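Local coordinates for protein glucose-1-phosphate thymidylyltransferase (Bacillus anthracis, PDB 4ECM) that catalyses the transfer of a thymidylyl group from dTTP to glucose-1-phosphate, giving dTDP-glucose and pyrophosphate, the first step toward dTDP-L-rhamnose, at residues Ala153-Gln158 / Gly230-Asn235; Tyr196-Lys201 / Asn224-Arg229. All coordinates share one frame; numbering follows the deposited sequence.

Contact 1: residues Ala153-Gln158 / Gly230-Asn235; sequences AKVLLQ and GVLTYN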
ATOM      1  N   ALA A 153      16.314  32.200  17.198  1.00 25.07           N
ATOM      2  CA  ALA A 153      16.093  31.545  15.933  1.00 24.03           C
ATOM      3  C   ALA A 153      16.953  32.169  14.863  1.00 24.16           C
ATOM      4  O   ALA A 153      17.569  33.236  15.068  1.00 25.31           O
ATOM      5  CB  ALA A 153      14.608  31.655  15.538  1.00 21.43           C
ATOM      6  N   LYS A 154      16.971  31.497  13.722  1.00 22.29           N
ATOM      7  CA  LYS A 154      17.696  31.936  12.548  1.00 22.78           C
ATOM      8  C   LYS A 154      16.934  31.501  11.298  1.00 21.56           C
ATOM      9  O   LYS A 154      16.420  30.382  11.225  1.00 19.77           O
ATOM     10  CB  LYS A 154      19.116  31.344  12.535  1.00 22.79           C
ATOM     11  CG  LYS A 154      19.941  31.677  11.279  1.00 23.53           C
ATOM     12  CD  LYS A 154      21.351  31.067  11.309  1.00 19.90           C
ATOM     13  CE  LYS A 154      22.287  31.706  12.370  1.00 23.04           C
ATOM     14  NZ  LYS A 154      22.608  33.151  12.170  1.00 18.23           N
ATOM     15  N   VAL A 155      16.857  32.406  10.335  1.00 21.34           N
ATOM     16  CA  VAL A 155      16.206  32.158   9.053  1.00 21.40           C
ATOM     17  C   VAL A 155      17.251  32.381   7.973  1.00 22.25           C
ATOM     18  O   VAL A 155      18.228  33.138   8.182  1.00 22.01           O
ATOM     19  CB  VAL A 155      14.964  33.063   8.830  1.00 21.84           C
ATOM     20  CG1 VAL A 155      13.873  32.705   9.833  1.00 21.16           C
ATOM     21  CG2 VAL A 155      15.331  34.554   8.923  1.00 22.26           C
ATOM     22  N   LEU A 156      17.070  31.693   6.845  1.00 21.50           N
ATOM     23  CA  LEU A 156      17.993  31.757   5.715  1.00 21.78           C
ATOM     24  C   LEU A 156      17.254  32.381   4.544  1.00 22.55           C
ATOM     25  O   LEU A 156      16.161  31.933   4.186  1.00 21.93           O
ATOM     26  CB  LEU A 156      18.492  30.362   5.353  1.00 21.47           C
ATOM     27  CG  LEU A 156      19.127  29.570   6.503  1.00 26.19           C
ATOM     28  CD1 LEU A 156      19.694  28.218   6.000  1.00 23.68           C
ATOM     29  CD2 LEU A 156      20.210  30.384   7.218  1.00 23.92           C
ATOM     30  N   LEU A 157      17.863  33.403   3.944  1.00 23.73           N
ATOM     31  CA  LEU A 157      17.227  34.188   2.884  1.00 24.03           C
ATOM     32  C   LEU A 157      17.787  33.946   1.489  1.00 24.52           C
ATOM     33  O   LEU A 157      18.970  33.629   1.314  1.00 25.48           O
ATOM     34  CB  LEU A 157      17.362  35.686   3.181  1.00 24.09           C
ATOM     35  CG  LEU A 157      16.942  36.188   4.572  1.00 26.57           C
ATOM     36  CD1 LEU A 157      17.113  37.718   4.651  1.00 25.19           C
ATOM     37  CD2 LEU A 157      15.518  35.764   4.892  1.00 22.48           C
ATOM     38  N   GLN A 158      16.903  34.098   0.506  1.00 23.61           N
ATOM     39  CA  GLN A 158      17.254  34.006  -0.898  1.00 24.38           C
ATOM     40  C   GLN A 158      16.601  35.124  -1.660  1.00 23.68           C
ATOM     41  O   GLN A 158      15.398  35.326  -1.558  1.00 23.71           O
ATOM     42  CB  GLN A 158      16.777  32.702  -1.514  1.00 25.03           C
ATOM     43  CG  GLN A 158      17.788  31.610  -1.464  1.00 33.85           C
ATOM     44  CD  GLN A 158      18.903  31.778  -2.505  1.00 35.64           C
ATOM     45  OE1 GLN A 158      19.993  31.274  -2.328  1.00 43.29           O
ATOM     46  NE2 GLN A 158      18.610  32.456  -3.582  1.00 40.88           N
ATOM     47  N   GLY A 230      13.721  40.201  19.644  1.00 32.38           N
ATOM     48  CA  GLY A 230      15.090  40.633  19.395  1.00 31.81           C
ATOM     49  C   GLY A 230      16.122  39.508  19.378  1.00 30.92           C
ATOM     50  O   GLY A 230      17.320  39.768  19.530  1.00 31.41           O
ATOM     51  N   VAL A 231      15.670  38.269  19.172  1.00 28.71           N
ATOM     52  CA  VAL A 231      16.590  37.120  19.157  1.00 27.92           C
ATOM     53  C   VAL A 231      16.576  36.318  17.822  1.00 26.60           C
ATOM     54  O   VAL A 231      17.040  35.169  17.766  1.00 27.01           O
ATOM     55  CB  VAL A 231      16.338  36.210  20.378  1.00 28.14           C
ATOM     56  CG1 VAL A 231      16.632  37.017  21.700  1.00 27.17           C
ATOM     57  CG2 VAL A 231      14.904  35.666  20.364  1.00 25.49           C
ATOM     58  N   LEU A 232      16.063  36.939  16.765  1.00 25.63           N
ATOM     59  CA  LEU A 232      16.062  36.344  15.429  1.00 26.14           C
ATOM     60  C   LEU A 232      17.277  36.858  14.629  1.00 26.21           C
ATOM     61  O   LEU A 232      17.482  38.061  14.561  1.00 28.11           O
ATOM     62  CB  LEU A 232      14.800  36.725  14.657  1.00 25.10           C
ATOM     63  CG  LEU A 232      14.756  36.152  13.223  1.00 24.38           C
ATOM     64  CD1 LEU A 232      14.674  34.639  13.277  1.00 16.81           C
ATOM     65  CD2 LEU A 232      13.582  36.720  12.412  1.00 22.93           C
ATOM     66  N   THR A 233      18.067  35.949  14.045  1.00 24.18           N
ATOM     67  CA  THR A 233      19.186  36.327  13.186  1.00 23.21           C
ATOM     68  C   THR A 233      18.904  35.799  11.794  1.00 24.09           C
ATOM     69  O   THR A 233      17.995  34.990  11.604  1.00 22.53           O
ATOM     70  CB  THR A 233      20.560  35.768  13.670  1.00 24.18           C
ATOM     71  OG1 THR A 233      20.548  34.330  13.645  1.00 24.03           O
ATOM     72  CG2 THR A 233      20.919  36.293  15.105  1.00 20.25           C
ATOM     73  N   TYR A 234      19.663  36.269  10.809  1.00 24.83           N
ATOM     74  CA  TYR A 234      19.510  35.761   9.465  1.00 24.91           C
ATOM     75  C   TYR A 234      20.825  35.700   8.724  1.00 25.59           C
ATOM     76  O   TYR A 234      21.806  36.350   9.090  1.00 25.49           O
ATOM     77  CB  TYR A 234      18.545  36.615   8.652  1.00 25.28           C
ATOM     78  CG  TYR A 234      19.115  37.936   8.222  1.00 27.34           C
ATOM     79  CD1 TYR A 234      19.713  38.083   6.972  1.00 26.75           C
ATOM     80  CD2 TYR A 234      19.069  39.042   9.067  1.00 27.84           C
ATOM     81  CE1 TYR A 234      20.250  39.310   6.572  1.00 27.14           C
ATOM     82  CE2 TYR A 234      19.591  40.259   8.678  1.00 29.40           C
ATOM     83  CZ  TYR A 234      20.183  40.389   7.428  1.00 28.49           C
ATOM     84  OH  TYR A 234      20.706  41.600   7.051  1.00 29.31           O
ATOM     85  N   ASN A 235      20.817  34.893   7.675  1.00 25.85           N
ATOM     86  CA  ASN A 235      21.935  34.777   6.769  1.00 26.91           C
ATOM     87  C   ASN A 235      21.399  34.684   5.353  1.00 27.11           C
ATOM     88  O   ASN A 235      20.362  34.068   5.113  1.00 26.38           O
ATOM     89  CB  ASN A 235      22.772  33.531   7.034  1.00 27.07           C
ATOM     90  CG  ASN A 235      23.356  33.495   8.414  1.00 27.85           C
ATOM     91  OD1 ASN A 235      22.648  33.246   9.391  1.00 29.90           O
ATOM     92  ND2 ASN A 235      24.672  33.667   8.502  1.00 22.42           N
TER
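Beside A153-L156, residues L232-N235 run as a parallel edge partner in the large mixed sheet of the nucleotidyltransferase fold. Five backbone hydrogen bonds form the ladder, beginning with A153 N to V231 O and ending with L157 N to N235 O at 2.8 Å, so both strands are paired over the whole overlap. The strands are twisted by 27° against each other, and CA-H groups of K154 and Y234 lean on the carbonyl oxygens of T233 and V155.

The instructive side chain is K154, on the sheet face it shares with T233 and N235. K154 CB lies 3.5 Å from T233 OG1, and CG, set anti to the backbone N (chi1 176°), stays beside that hydroxyl while coming near N235 OD1. K154 CD passes closer to the amide oxygen, 3.2 Å from N235 OD1. A bend at chi3 brings CE about equally far from both acceptors, and a second at chi4 turns NZ back over the neighbouring strand, where it ends between T233 OG1 and N235 OD1 and donates a hydrogen bond to each. A salt bridge from NZ to E145 in helix 140-147 adds an anionic partner; E145 also accepts from N235 ND2, which should help fix the rotation of that amide.

On the reverse face the contacts between the two strands are apolar. A153 CB and V155 CG1 both meet L232 CD1, while V155 CG2 packs on Y234 CB. Farther along, L157 CD1 touches Y234 CD1 at 3.5 Å, and helix 219-228 lies against this face through Y226, N223 and L227. Back at the lysine, K154 NZ is 2.8 Å from N235 OD1, which it meets in the carbonyl plane on a lone pair.

Contact 2: residues Tyr196-Lys201 / Asn224-Arg229; sequences YLYDSK and NWYLKR
Y198 is the last residue of strand 190-198, and Y198 CA lies 9.3 Å from Y226 CA in helix 219-228, a separation that makes this a contact of side chains rather than of backbones. The two tyrosine rings lie nearly parallel, 10° between their planes, but are slid so far apart that they barely overlap. What touches is Y198 CD1 against Y226 CE2, at 3.4 Å. Y198 OH turns to N223 of the same helix, while the Y226 hydroxyl continues past the strand end to D199.

There Y226 OH donates to D199 OD1 over 2.7 Å, with the carboxylate oxygen at the edge of the phenol ring. The carboxylate plane is turned 52° from the ring, and the hydroxyl arrives on the anti side of OD1 but tilted out of the carboxylate plane. K201 N donates to D199 OD1 from the opposite face, at 3.1 Å. D199 CG stands between the backbone N and carbonyl carbon (chi1 64°), a rotation that brings OD1 round to K201 N. The other oxygen, OD2, accepts from G152 N and from a water that passes the link on to R229 NH2.

Side chains at the end of the helix lie over one another. W225 CZ3 sits 3.8 Å above the centre of the Y226 ring, R229 CD lies over the rim of one indole face, and W225 CH2 reaches K201 O at 3.6 Å. K201 NZ and R229 NH1 come together on E151, with which each forms a salt bridge. The bond from K201 N to D199 OD1 is a capping interaction ahead of helix 202-206; with Y226 bonded to the same carboxylate, the end of helix 219-228 is held to the end of strand 190-198, as a helix packed on the sheet of the alpha/beta nucleotidyltransferase fold.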
ATOM      1  N   TYR A 196      14.582  26.463   8.721  1.00 20.85           N
ATOM      2  CA  TYR A 196      14.480  27.219   9.958  1.00 21.14           C
ATOM      3  C   TYR A 196      15.312  26.599  11.083  1.00 21.81           C
ATOM      4  O   TYR A 196      15.350  25.376  11.249  1.00 20.97           O
ATOM      5  CB  TYR A 196      13.009  27.259  10.398  1.00 21.10           C
ATOM      6  CG  TYR A 196      12.065  27.672   9.295  1.00 20.33           C
ATOM      7  CD1 TYR A 196      11.983  28.993   8.880  1.00 21.10           C
ATOM      8  CD2 TYR A 196      11.254  26.747   8.667  1.00 21.06           C
ATOM      9  CE1 TYR A 196      11.129  29.370   7.859  1.00 21.62           C
ATOM     10  CE2 TYR A 196      10.388  27.121   7.649  1.00 22.32           C
ATOM     11  CZ  TYR A 196      10.332  28.426   7.251  1.00 20.28           C
ATOM     12  OH  TYR A 196       9.481  28.787   6.231  1.00 22.03           O
ATOM     13  N   LEU A 197      15.984  27.449  11.852  1.00 21.69           N
ATOM     14  CA  LEU A 197      16.749  26.980  12.984  1.00 21.77           C
ATOM     15  C   LEU A 197      16.105  27.603  14.210  1.00 22.15           C
ATOM     16  O   LEU A 197      16.016  28.834  14.298  1.00 22.76           O
ATOM     17  CB  LEU A 197      18.238  27.316  12.861  1.00 22.33           C
ATOM     18  CG  LEU A 197      18.960  26.745  11.621  1.00 22.02           C
ATOM     19  CD1 LEU A 197      18.746  27.643  10.391  1.00 18.26           C
ATOM     20  CD2 LEU A 197      20.433  26.580  11.848  1.00 18.98           C
ATOM     21  N   TYR A 198      15.625  26.751  15.128  1.00 22.35           N
ATOM     22  CA  TYR A 198      14.907  27.201  16.346  1.00 22.53           C
ATOM     23  C   TYR A 198      15.413  26.598  17.657  1.00 23.54           C
ATOM     24  O   TYR A 198      15.987  25.502  17.674  1.00 23.27           O
ATOM     25  CB  TYR A 198      13.423  26.818  16.284  1.00 22.08           C
ATOM     26  CG  TYR A 198      12.607  27.418  15.164  1.00 21.13           C
ATOM     27  CD1 TYR A 198      12.519  28.793  15.009  1.00 23.25           C
ATOM     28  CD2 TYR A 198      11.857  26.616  14.321  1.00 21.80           C
ATOM     29  CE1 TYR A 198      11.760  29.360  14.003  1.00 23.95           C
ATOM     30  CE2 TYR A 198      11.066  27.178  13.299  1.00 22.83           C
ATOM     31  CZ  TYR A 198      11.031  28.556  13.149  1.00 24.00           C
ATOM     32  OH  TYR A 198      10.274  29.144  12.159  1.00 22.91           O
ATOM     33  N   ASP A 199      15.204  27.331  18.756  1.00 23.78           N
ATOM     34  CA  ASP A 199      15.460  26.783  20.070  1.00 24.40           C
ATOM     35  C   ASP A 199      14.118  26.189  20.522  1.00 25.28           C
ATOM     36  O   ASP A 199      13.100  26.351  19.849  1.00 22.78           O
ATOM     37  CB  ASP A 199      16.044  27.802  21.068  1.00 26.36           C
ATOM     38  CG  ASP A 199      15.105  28.957  21.402  1.00 25.38           C
ATOM     39  OD1 ASP A 199      13.926  28.941  21.010  1.00 25.33           O
ATOM     40  OD2 ASP A 199      15.574  29.893  22.087  1.00 25.88           O
ATOM     41  N   SER A 200      14.109  25.510  21.660  1.00 25.88           N
ATOM     42  CA  SER A 200      12.901  24.817  22.116  1.00 27.26           C
ATOM     43  C   SER A 200      11.741  25.732  22.530  1.00 27.65           C
ATOM     44  O   SER A 200      10.648  25.241  22.794  1.00 29.23           O
ATOM     45  CB  SER A 200      13.247  23.879  23.273  1.00 28.78           C
ATOM     46  OG  SER A 200      13.689  24.629  24.387  1.00 28.33           O
ATOM     47  N   LYS A 201      11.951  27.041  22.558  1.00 27.05           N
ATOM     48  CA  LYS A 201      10.891  27.958  22.953  1.00 28.23           C
ATOM     49  C   LYS A 201       9.797  28.082  21.904  1.00 28.48           C
ATOM     50  O   LYS A 201       8.704  28.562  22.202  1.00 27.56           O
ATOM     51  CB  LYS A 201      11.457  29.344  23.284  1.00 29.75           C
ATOM     52  CG  LYS A 201      12.384  29.342  24.510  1.00 33.86           C
ATOM     53  CD  LYS A 201      12.742  30.762  24.971  1.00 40.42           C
ATOM     54  CE  LYS A 201      13.607  30.737  26.254  1.00 43.43           C
ATOM     55  NZ  LYS A 201      14.114  32.101  26.651  1.00 44.39           N
ATOM     56  N   ASN A 224       8.228  36.117  13.231  1.00 25.96           N
ATOM     57  CA  ASN A 224       8.015  37.481  13.730  1.00 27.89           C
ATOM     58  C   ASN A 224       8.021  37.554  15.279  1.00 29.06           C
ATOM     59  O   ASN A 224       8.454  38.553  15.848  1.00 30.59           O
ATOM     60  CB  ASN A 224       6.724  38.099  13.151  1.00 29.06           C
ATOM     61  CG  ASN A 224       6.907  38.646  11.727  1.00 29.04           C
ATOM     62  OD1 ASN A 224       7.956  39.189  11.401  1.00 29.57           O
ATOM     63  ND2 ASN A 224       5.863  38.543  10.899  1.00 26.43           N
ATOM     64  N   TRP A 225       7.541  36.502  15.950  1.00 29.42           N
ATOM     65  CA  TRP A 225       7.540  36.440  17.423  1.00 29.64           C
ATOM     66  C   TRP A 225       8.979  36.491  17.913  1.00 28.77           C
ATOM     67  O   TRP A 225       9.325  37.299  18.778  1.00 30.60           O
ATOM     68  CB  TRP A 225       6.811  35.172  17.924  1.00 30.31           C
ATOM     69  CG  TRP A 225       6.911  34.924  19.412  1.00 35.08           C
ATOM     70  CD1 TRP A 225       6.282  35.623  20.407  1.00 36.59           C
ATOM     71  CD2 TRP A 225       7.667  33.877  20.071  1.00 39.13           C
ATOM     72  NE1 TRP A 225       6.615  35.098  21.632  1.00 39.89           N
ATOM     73  CE2 TRP A 225       7.459  34.028  21.461  1.00 39.43           C
ATOM     74  CE3 TRP A 225       8.504  32.835  19.617  1.00 37.21           C
ATOM     75  CZ2 TRP A 225       8.055  33.169  22.414  1.00 39.82           C
ATOM     76  CZ3 TRP A 225       9.096  31.990  20.560  1.00 37.38           C
ATOM     77  CH2 TRP A 225       8.873  32.173  21.947  1.00 39.01           C
ATOM     78  N   TYR A 226       9.833  35.642  17.350  1.00 27.35           N
ATOM     79  CA  TYR A 226      11.256  35.678  17.700  1.00 26.97           C
ATOM     80  C   TYR A 226      11.888  37.031  17.362  1.00 27.26           C
ATOM     81  O   TYR A 226      12.733  37.524  18.104  1.00 27.37           O
ATOM     82  CB  TYR A 226      12.032  34.610  16.962  1.00 25.21           C
ATOM     83  CG  TYR A 226      12.000  33.210  17.537  1.00 25.66           C
ATOM     84  CD1 TYR A 226      12.785  32.876  18.640  1.00 27.57           C
ATOM     85  CD2 TYR A 226      11.277  32.202  16.923  1.00 23.55           C
ATOM     86  CE1 TYR A 226      12.815  31.583  19.137  1.00 25.18           C
ATOM     87  CE2 TYR A 226      11.300  30.895  17.410  1.00 23.39           C
ATOM     88  CZ  TYR A 226      12.070  30.592  18.515  1.00 27.12           C
ATOM     89  OH  TYR A 226      12.109  29.293  18.990  1.00 23.16           O
ATOM     90  N   LEU A 227      11.477  37.608  16.226  1.00 28.14           N
ATOM     91  CA  LEU A 227      11.986  38.901  15.771  1.00 29.41           C
ATOM     92  C   LEU A 227      11.660  40.014  16.778  1.00 30.84           C
ATOM     93  O   LEU A 227      12.553  40.743  17.190  1.00 31.35           O
ATOM     94  CB  LEU A 227      11.436  39.245  14.383  1.00 28.75           C
ATOM     95  CG  LEU A 227      11.859  40.590  13.785  1.00 32.70           C
ATOM     96  CD1 LEU A 227      13.388  40.712  13.726  1.00 36.09           C
ATOM     97  CD2 LEU A 227      11.236  40.752  12.403  1.00 33.76           C
ATOM     98  N   LYS A 228      10.396  40.128  17.174  1.00 32.80           N
ATOM     99  CA  LYS A 228       9.984  41.124  18.172  1.00 35.78           C
ATOM    100  C   LYS A 228      10.703  40.927  19.492  1.00 34.99           C
ATOM    101  O   LYS A 228      10.874  41.873  20.243  1.00 36.08           O
ATOM    102  CB  LYS A 228       8.483  41.077  18.439  1.00 37.79           C
ATOM    103  CG  LYS A 228       7.621  41.547  17.283  1.00 45.68           C
ATOM    104  CD  LYS A 228       6.176  41.698  17.740  1.00 55.45           C
ATOM    105  CE  LYS A 228       5.283  42.240  16.628  1.00 61.92           C
ATOM    106  NZ  LYS A 228       3.918  42.595  17.152  1.00 68.15           N
ATOM    107  N   ARG A 229      11.101  39.693  19.795  1.00 33.91           N
ATOM    108  CA  ARG A 229      11.840  39.448  21.026  1.00 34.20           C
ATOM    109  C   ARG A 229      13.320  39.829  20.858  1.00 33.71           C
ATOM    110  O   ARG A 229      14.080  39.796  21.813  1.00 35.26           O
ATOM    111  CB  ARG A 229      11.672  38.005  21.498  1.00 34.10           C
ATOM    112  CG  ARG A 229      10.254  37.667  22.014  1.00 35.24           C
ATOM    113  CD  ARG A 229      10.128  36.188  22.480  1.00 37.38           C
ATOM    114  NE  ARG A 229      11.204  35.843  23.418  1.00 42.18           N
ATOM    115  CZ  ARG A 229      12.096  34.858  23.266  1.00 42.67           C
ATOM    116  NH1 ARG A 229      13.048  34.699  24.185  1.00 43.44           N
ATOM    117  NH2 ARG A 229      12.039  34.012  22.241  1.00 37.87           N
TER
HETATM  118  O   HOH W   1      14.467  32.216  22.323  1.00 31.73           O

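Followed from the N terminus, the chain has built the strands from 25-30 to 133-135 when it reaches strand 153-159, where contact 1 opens. It then passes through two further strands to strand 190-198, the antiparallel neighbour of 153-159, where K154 N probably bonds to L197 O. Contact 2 opens at the end of that strand and closes 23 residues later, when helix 219-228 returns to it. The chain leaves the helix at G230 through a Schellman motif and enters strand 232-236, completing contact 1 on the far side of strand 153-159. Contact 2 is thus nested within contact 1. A153, packed against Y198, joins them: one contact extends the sheet, the other holds the helix against it.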